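Local coordinates for protein ditrans,polycis-undecaprenyl-diphosphate synthase ((2E,6E)-farnesyl-diphosphate specific) (Acinetobacter baumannii, PDB 6ACS) that probably condenses isopentenyl diphosphate units stepwise onto farnesyl diphosphate to make undecaprenyl diphosphate, the lipid carrier precursor for bacterial cell wall polysaccharides, at residues M116-A119 with E120-T123; N195-L198 with W199-A202. All coordinates share one frame; numbering follows the deposited sequence. Where two conformers were deposited one is given.

Interaction 1 (M116-A119 with E120-T123); sequences MEDA and EQQT
The peptide carbonyl of Ala-119 is the flat group at the centre here, and Thr-123 approaches it from both faces: the hydroxyl OG1 lies 2.7 Å from Ala-119 O on one side of the carbonyl plane, while Thr-123 N comes from the other, each tilted about 28° from that plane. The Thr-123 N to Ala-119 O bond, 3.1 Å, is bent to 138° at the hydrogen. With chi1 at 61°, OG1 sits between the backbone N and the carbonyl carbon of Thr-123, which folds the hydroxyl back over the preceding turn. The same hydroxyl is also hydrogen-bonded to Leu-99 N of strand 97-102, tying this part of helix 110-123 to the sheet, while Ala-119 packs on Ile-85, Leu-99 and Phe-101, as expected for the helix of a beta-alpha-beta crossover.

Just before it along the helix the backbone bonds are regular, Glu-120 N to Met-116 O and Gln-121 N to Glu-117 O both spanning 3.0 Å. Glu-120 CG, placed beside its own backbone N, passes 3.3 Å from Met-116 O as the chain runs back along the helix. Its carboxylate finds partners outside this helix, where OE2 forms a salt bridge with Arg-105 and accepts a hydrogen bond from Phe-101 N. Gln-121 CG likewise passes 3.3 Å from Glu-117 O, which also accepts from a water 3.0 Å away; that water has a weak link to Gln-121 NE2.

Two donors thus grip the oxygen of the buried Ala-119, and the salt bridge probably favours a charged Glu-120.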
loop_
_atom_site.group_PDB
_atom_site.type_symbol
_atom_site.label_atom_id
_atom_site.label_comp_id
_atom_site.label_asym_id
_atom_site.label_seq_id
_atom_site.Cartn_x
_atom_site.Cartn_y
_atom_site.Cartn_z
ATOM N N MET B 116 -17.135 -21.847 4.419
ATOM C CA MET B 116 -16.382 -21.093 3.417
ATOM C C MET B 116 -16.012 -21.970 2.226
ATOM O O MET B 116 -16.144 -21.557 1.066
ATOM C CB MET B 116 -15.119 -20.501 4.037
ATOM C CG MET B 116 -15.355 -19.431 5.078
ATOM S SD MET B 116 -13.775 -18.927 5.783
ATOM C CE MET B 116 -14.241 -17.401 6.600
ATOM N N GLU B 117 -15.501 -23.176 2.498
ATOM C CA GLU B 117 -15.147 -24.080 1.405
ATOM C C GLU B 117 -16.370 -24.430 0.562
ATOM O O GLU B 117 -16.306 -24.442 -0.679
ATOM C CB GLU B 117 -14.492 -25.336 1.971
ATOM C CG GLU B 117 -13.174 -25.031 2.640
ATOM C CD GLU B 117 -12.661 -26.174 3.488
ATOM O OE1 GLU B 117 -13.451 -27.083 3.830
ATOM O OE2 GLU B 117 -11.464 -26.155 3.830
ATOM N N ASP B 118 -17.497 -24.697 1.223
ATOM C CA ASP B 118 -18.730 -25.029 0.519
ATOM C C ASP B 118 -19.217 -23.861 -0.330
ATOM O O ASP B 118 -19.656 -24.057 -1.466
ATOM C CB ASP B 118 -19.804 -25.448 1.526
ATOM C CG ASP B 118 -19.446 -26.725 2.275
ATOM O OD1 ASP B 118 -18.544 -27.461 1.821
ATOM O OD2 ASP B 118 -20.078 -26.992 3.321
ATOM N N ALA B 119 -19.152 -22.637 0.203
ATOM C CA ALA B 119 -19.592 -21.475 -0.564
ATOM C C ALA B 119 -18.712 -21.260 -1.789
ATOM O O ALA B 119 -19.213 -20.962 -2.890
ATOM C CB ALA B 119 -19.592 -20.224 0.321
ATOM N N GLU B 120 -17.394 -21.399 -1.620
ATOM C CA GLU B 120 -16.506 -21.227 -2.764
ATOM C C GLU B 120 -16.788 -22.265 -3.840
ATOM O O GLU B 120 -16.893 -21.920 -5.024
ATOM C CB GLU B 120 -15.044 -21.284 -2.325
ATOM C CG GLU B 120 -14.602 -20.078 -1.510
ATOM C CD GLU B 120 -13.151 -20.171 -1.061
ATOM O OE1 GLU B 120 -12.642 -21.306 -0.961
ATOM O OE2 GLU B 120 -12.522 -19.117 -0.813
ATOM N N GLN B 121 -16.957 -23.536 -3.448
ATOM C CA GLN B 121 -17.212 -24.580 -4.441
ATOM C C GLN B 121 -18.582 -24.423 -5.088
ATOM O O GLN B 121 -18.734 -24.661 -6.291
ATOM C CB GLN B 121 -17.085 -25.967 -3.811
ATOM C CG GLN B 121 -15.679 -26.335 -3.366
ATOM C CD GLN B 121 -15.660 -27.545 -2.443
ATOM O OE1 GLN B 121 -16.693 -28.182 -2.210
ATOM N NE2 GLN B 121 -14.478 -27.881 -1.931
ATOM N N GLN B 122 -19.590 -24.009 -4.316
ATOM C CA GLN B 122 -20.929 -23.865 -4.870
ATOM C C GLN B 122 -21.002 -22.719 -5.864
ATOM O O GLN B 122 -21.845 -22.746 -6.765
ATOM C CB GLN B 122 -21.947 -23.636 -3.751
ATOM C CG GLN B 122 -22.309 -24.858 -2.928
ATOM C CD GLN B 122 -23.541 -24.617 -2.079
ATOM O OE1 GLN B 122 -24.580 -24.190 -2.584
ATOM N NE2 GLN B 122 -23.434 -24.889 -0.784
ATOM N N THR B 123 -20.152 -21.699 -5.711
ATOM C CA THR B 123 -20.203 -20.538 -6.592
ATOM C C THR B 123 -19.049 -20.469 -7.593
ATOM O O THR B 123 -18.972 -19.505 -8.362
ATOM C CB THR B 123 -20.238 -19.255 -5.757
ATOM O OG1 THR B 123 -19.045 -19.173 -4.969
ATOM C CG2 THR B 123 -21.458 -19.258 -4.824
HETATM O O HOH W 1 -13.490 -24.715 -1.592
#

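Interaction 2 (N195-L198 with W199-A202); sequences NFLL and WQAA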
loop_
_atom_site.group_PDB
_atom_site.type_symbol
_atom_site.label_atom_id
_atom_site.label_comp_id
_atom_site.label_asym_id
_atom_site.label_seq_id
_atom_site.Cartn_x
_atom_site.Cartn_y
_atom_site.Cartn_z
ATOM N N ASN B 195 -3.784 -1.600 7.031
ATOM C CA ASN B 195 -3.306 -2.976 6.896
ATOM C C ASN B 195 -4.316 -3.850 6.149
ATOM O O ASN B 195 -4.518 -5.025 6.470
ATOM C CB ASN B 195 -2.992 -3.573 8.268
ATOM C CG ASN B 195 -2.243 -4.886 8.168
ATOM O OD1 ASN B 195 -1.456 -5.091 7.245
ATOM N ND2 ASN B 195 -2.516 -5.791 9.094
ATOM N N PHE B 196 -4.928 -3.289 5.113
ATOM C CA PHE B 196 -5.810 -4.109 4.295
ATOM C C PHE B 196 -4.921 -4.579 3.144
ATOM O O PHE B 196 -3.809 -5.046 3.406
ATOM C CB PHE B 196 -7.082 -3.301 3.943
ATOM C CG PHE B 196 -8.132 -4.048 3.128
ATOM C CD1 PHE B 196 -8.422 -5.379 3.357
ATOM C CD2 PHE B 196 -8.929 -3.346 2.240
ATOM C CE1 PHE B 196 -9.399 -6.035 2.608
ATOM C CE2 PHE B 196 -9.942 -3.986 1.506
ATOM C CZ PHE B 196 -10.174 -5.325 1.687
ATOM N N LEU B 197 -5.339 -4.425 1.895
ATOM C CA LEU B 197 -4.678 -4.988 0.700
ATOM C C LEU B 197 -3.427 -4.236 0.222
ATOM O O LEU B 197 -3.397 -3.650 -0.866
ATOM C CB LEU B 197 -5.691 -5.012 -0.422
ATOM C CG LEU B 197 -6.941 -5.838 -0.198
ATOM C CD1 LEU B 197 -7.923 -5.558 -1.349
ATOM C CD2 LEU B 197 -6.548 -7.302 -0.162
ATOM N N LEU B 198 -2.352 -4.338 0.998
ATOM C CA LEU B 198 -1.164 -3.517 0.741
ATOM C C LEU B 198 -0.516 -3.841 -0.606
ATOM O O LEU B 198 -0.243 -2.943 -1.417
ATOM C CB LEU B 198 -0.149 -3.730 1.866
ATOM C CG LEU B 198 -0.699 -3.475 3.265
ATOM C CD1 LEU B 198 0.367 -3.857 4.305
ATOM C CD2 LEU B 198 -1.165 -2.020 3.454
ATOM N N TRP B 199 -0.246 -5.121 -0.857
ATOM C CA TRP B 199 0.349 -5.505 -2.135
ATOM C C TRP B 199 -0.601 -5.204 -3.289
ATOM O O TRP B 199 -0.201 -4.626 -4.309
ATOM C CB TRP B 199 0.719 -6.993 -2.093
ATOM C CG TRP B 199 1.355 -7.540 -3.348
ATOM C CD1 TRP B 199 0.706 -7.994 -4.475
ATOM C CD2 TRP B 199 2.753 -7.716 -3.593
ATOM N NE1 TRP B 199 1.629 -8.425 -5.412
ATOM C CE2 TRP B 199 2.890 -8.275 -4.884
ATOM C CE3 TRP B 199 3.910 -7.464 -2.838
ATOM C CZ2 TRP B 199 4.130 -8.575 -5.434
ATOM C CZ3 TRP B 199 5.131 -7.774 -3.395
ATOM C CH2 TRP B 199 5.236 -8.308 -4.670
ATOM N N GLN B 200 -1.875 -5.592 -3.136
ATOM C CA GLN B 200 -2.823 -5.580 -4.240
ATOM C C GLN B 200 -3.307 -4.176 -4.575
ATOM O O GLN B 200 -3.787 -3.947 -5.691
ATOM C CB GLN B 200 -4.028 -6.461 -3.899
ATOM C CG GLN B 200 -3.669 -7.940 -3.585
ATOM C CD GLN B 200 -3.381 -8.233 -2.108
ATOM O OE1 GLN B 200 -2.984 -7.361 -1.339
ATOM N NE2 GLN B 200 -3.580 -9.483 -1.719
ATOM N N ALA B 201 -3.171 -3.240 -3.649
ATOM C CA ALA B 201 -3.641 -1.875 -3.864
ATOM C C ALA B 201 -2.490 -0.905 -4.089
ATOM O O ALA B 201 -2.662 0.312 -3.916
ATOM C CB ALA B 201 -4.509 -1.432 -2.684
ATOM N N ALA B 202 -1.336 -1.415 -4.532
ATOM C CA ALA B 202 -0.152 -0.574 -4.678
ATOM C C ALA B 202 -0.397 0.616 -5.584
ATOM O O ALA B 202 0.230 1.669 -5.397
ATOM C CB ALA B 202 1.013 -1.370 -5.251
#
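A type I beta turn from Trp-199 to Ala-202 follows an inverse gamma turn centred on Leu-197, and the contact joins these two bends in the loop between strands 183-186 and 205-208. Ala-201 N donates to Leu-197 O over 2.8 Å, bent to 134° at the hydrogen. The methyl CB of Ala-201 stands beside the same oxygen, 3.1 Å from Leu-197 O.

Leu-197 and Gln-200 cross their side chains at about a right angle. The Gln-200 chain bends at chi2 (90°), which swings its amide back against the leucine: Gln-200 CD is 3.8 Å from Leu-197 CD2, and OE1 rests 3.5 Å from Leu-197 C. The other end of the amide is held from outside, NE2 donating to Asp-142 OD2 and Ser-174 O, so the rotation of the group is fixed.

In the cis-prenyltransferase fold this loop packs against two strands in the middle of the parallel sheet. Leu-197 CG sits 3.6 Å above the Phe-196 ring, over its centre, while that ring stacks with Phe-60 and Leu-197 reaches Ala-14 and Thr-58 on the central strands. At the dimer interface Leu-198, which also touches Ile-193, predicted to bind substrate, packs on Ala-202 of the second subunit, and the indole of Trp-199, its CG anti to the backbone N, meets Phe-169 at about 55° between ring planes and Met-140 of the second subunit.

Overall arrangement
From the N terminus, the chain lays down strands 12-17, 56-61 and 97-102 before reaching interaction 1, two turns of helix 110-123 in the crossover to strand 129-134. It then passes through helices 139-155 and 166-170 and strand 183-186 to interaction 2, in the loop leading to strand 205-208. Each contact closes only a short local turn; the two follow in series, neither nesting nor crossing. The centres of interaction 1 and interaction 2 are about 25 Å apart, on opposite sides of the chain's centre. Interaction 1 anchors a helix to strand 97-102 and helix 71-95, whereas interaction 2 ties a loop to central strands 12-17 and 56-61 and to the second subunit.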